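Local coordinates for peptidyl-prolyl cis-trans isomerase (Hirschia baltica, PDB 5EX2), which probably catalyses the cis-trans isomerisation of peptide bonds preceding proline, as a cyclophilin-type folding helper of the periplasm, at residues A[24-29]-A[216-221]. Sequence-based numbering, arbitrary orientation.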
loop_
_atom_site.group_PDB
_atom_site.type_symbol
_atom_site.label_atom_id
_atom_site.label_comp_id
_atom_site.label_asym_id
_atom_site.label_seq_id
_atom_site.Cartn_x
_atom_site.Cartn_y
_atom_site.Cartn_z
ATOM N N ASN A 24 10.614 2.742 -4.881
ATOM C CA ASN A 24 9.224 2.567 -4.459
ATOM C C ASN A 24 9.106 1.637 -3.258
ATOM O O ASN A 24 8.021 1.174 -2.944
ATOM C CB ASN A 24 8.368 2.002 -5.598
ATOM C CG ASN A 24 8.206 2.958 -6.745
ATOM O OD1 ASN A 24 8.466 4.142 -6.622
ATOM N ND2 ASN A 24 7.773 2.436 -7.885
ATOM N N LEU A 25 10.219 1.349 -2.592
ATOM C CA LEU A 25 10.227 0.360 -1.522
ATOM C C LEU A 25 10.772 0.968 -0.245
ATOM O O LEU A 25 11.902 1.436 -0.207
ATOM C CB LEU A 25 11.060 -0.857 -1.927
ATOM C CG LEU A 25 11.078 -2.066 -0.993
ATOM C CD1 LEU A 25 9.681 -2.621 -0.743
ATOM C CD2 LEU A 25 11.976 -3.151 -1.598
ATOM N N VAL A 26 9.959 0.916 0.802
ATOM C CA VAL A 26 10.292 1.509 2.083
ATOM C C VAL A 26 10.339 0.425 3.139
ATOM O O VAL A 26 9.472 -0.446 3.192
ATOM C CB VAL A 26 9.242 2.555 2.503
ATOM C CG1 VAL A 26 9.752 3.403 3.663
ATOM C CG2 VAL A 26 8.818 3.415 1.313
ATOM N N ILE A 27 11.353 0.487 3.993
ATOM C CA ILE A 27 11.462 -0.418 5.121
ATOM C C ILE A 27 11.033 0.314 6.391
ATOM O O ILE A 27 11.668 1.272 6.775
ATOM C CB ILE A 27 12.886 -0.940 5.305
ATOM C CG1 ILE A 27 13.473 -1.413 3.967
ATOM C CG2 ILE A 27 12.887 -2.063 6.324
ATOM C CD1 ILE A 27 14.892 -1.883 4.077
ATOM N N PHE A 28 9.936 -0.145 6.992
ATOM C CA PHE A 28 9.513 0.319 8.309
ATOM C C PHE A 28 9.913 -0.723 9.336
ATOM O O PHE A 28 9.297 -1.781 9.409
ATOM C CB PHE A 28 7.988 0.525 8.360
ATOM C CG PHE A 28 7.500 1.863 7.846
ATOM C CD1 PHE A 28 8.323 2.717 7.131
ATOM C CD2 PHE A 28 6.181 2.246 8.069
ATOM C CE1 PHE A 28 7.850 3.942 6.680
ATOM C CE2 PHE A 28 5.713 3.461 7.618
ATOM C CZ PHE A 28 6.542 4.305 6.919
ATOM N N GLU A 29 10.931 -0.444 10.136
ATOM C CA GLU A 29 11.270 -1.328 11.235
ATOM C C GLU A 29 10.509 -0.912 12.470
ATOM O O GLU A 29 10.640 0.226 12.900
ATOM C CB GLU A 29 12.761 -1.279 11.526
ATOM C CG GLU A 29 13.599 -2.092 10.558
ATOM C CD GLU A 29 13.424 -3.591 10.769
ATOM O OE1 GLU A 29 12.613 -3.994 11.642
ATOM O OE2 GLU A 29 14.096 -4.370 10.060
ATOM N N ALA A 216 12.865 4.150 9.425
ATOM C CA ALA A 216 12.320 4.065 8.087
ATOM C C ALA A 216 13.448 4.333 7.106
ATOM O O ALA A 216 14.244 5.255 7.300
ATOM C CB ALA A 216 11.183 5.058 7.904
ATOM N N VAL A 217 13.513 3.523 6.056
ATOM C CA VAL A 217 14.557 3.638 5.048
ATOM C C VAL A 217 13.989 3.406 3.665
ATOM O O VAL A 217 13.243 2.466 3.461
ATOM C CB VAL A 217 15.705 2.620 5.284
ATOM C CG1 VAL A 217 16.821 2.834 4.285
ATOM C CG2 VAL A 217 16.251 2.739 6.690
ATOM N N MET A 218 14.334 4.278 2.724
ATOM C CA MET A 218 14.105 4.020 1.310
ATOM C C MET A 218 15.170 3.070 0.785
ATOM O O MET A 218 16.368 3.300 0.950
ATOM C CB MET A 218 14.177 5.311 0.502
ATOM C CG MET A 218 13.147 6.351 0.854
ATOM S SD MET A 218 11.449 5.777 0.649
ATOM C CE MET A 218 11.523 5.099 -1.020
ATOM N N VAL A 219 14.740 1.998 0.138
ATOM C CA VAL A 219 15.699 0.995 -0.286
ATOM C C VAL A 219 16.676 1.572 -1.320
ATOM O O VAL A 219 17.828 1.151 -1.372
ATOM C CB VAL A 219 14.961 -0.258 -0.820
ATOM C CG1 VAL A 219 15.891 -1.238 -1.463
ATOM C CG2 VAL A 219 14.262 -0.943 0.336
ATOM N N SER A 220 16.232 2.529 -2.137
ATOM C CA SER A 220 17.106 3.176 -3.109
ATOM C C SER A 220 18.274 3.913 -2.450
ATOM O O SER A 220 19.290 4.170 -3.094
ATOM C CB SER A 220 16.289 4.151 -3.942
ATOM O OG SER A 220 15.558 4.982 -3.077
ATOM N N ASP A 221 18.124 4.256 -1.175
ATOM C CA ASP A 221 19.156 5.001 -0.467
ATOM C C ASP A 221 20.207 4.095 0.143
ATOM O O ASP A 221 21.234 4.570 0.638
ATOM C CB ASP A 221 18.532 5.863 0.619
ATOM C CG ASP A 221 17.653 6.955 0.055
ATOM O OD1 ASP A 221 17.837 7.339 -1.119
ATOM O OD2 ASP A 221 16.772 7.437 0.786
#
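Strands 25-29 and 216-218 run antiparallel, their axes 4.6 Å apart at closest and inclined at 163°, and this pairing of the barrel's first and last strands in chain order closes the eight-stranded cyclophilin beta-barrel. Ile27 and Val217 form the hydrogen-bonded pair: Ile27 N reaches Val217 O at 2.8 Å and nearly straight (174°), while the return bond from Val217 N to Ile27 O is more bent (150°). Val219 N, where the chain leaves the strand for a 3-10 turn, still donates to Leu25 O at 2.9 Å. On the face carrying Val26, Phe28, Ala216 and Met218, the Met218 side chain, bent at chi2 and chi3, curls back so that SD lies 3.6 Å from Val26 CG2; helix 45-57 packs against the same methionine. An alanine in place of Val26 would probably loosen the seating of this thioether, since CG2, the branch that touches SD, and the more distant CG1 would both be gone. Farther along, Ala216 CB approaches the Phe28 ring obliquely, 3.7 Å from CE1. On the side where Ile27 points, Val219 CG2, anti to its carbonyl carbon, touches two side chains, lying alongside Leu25 (3.6 Å from its CG) and crossed at about a right angle by Ile27 (3.7 Å from its CG1).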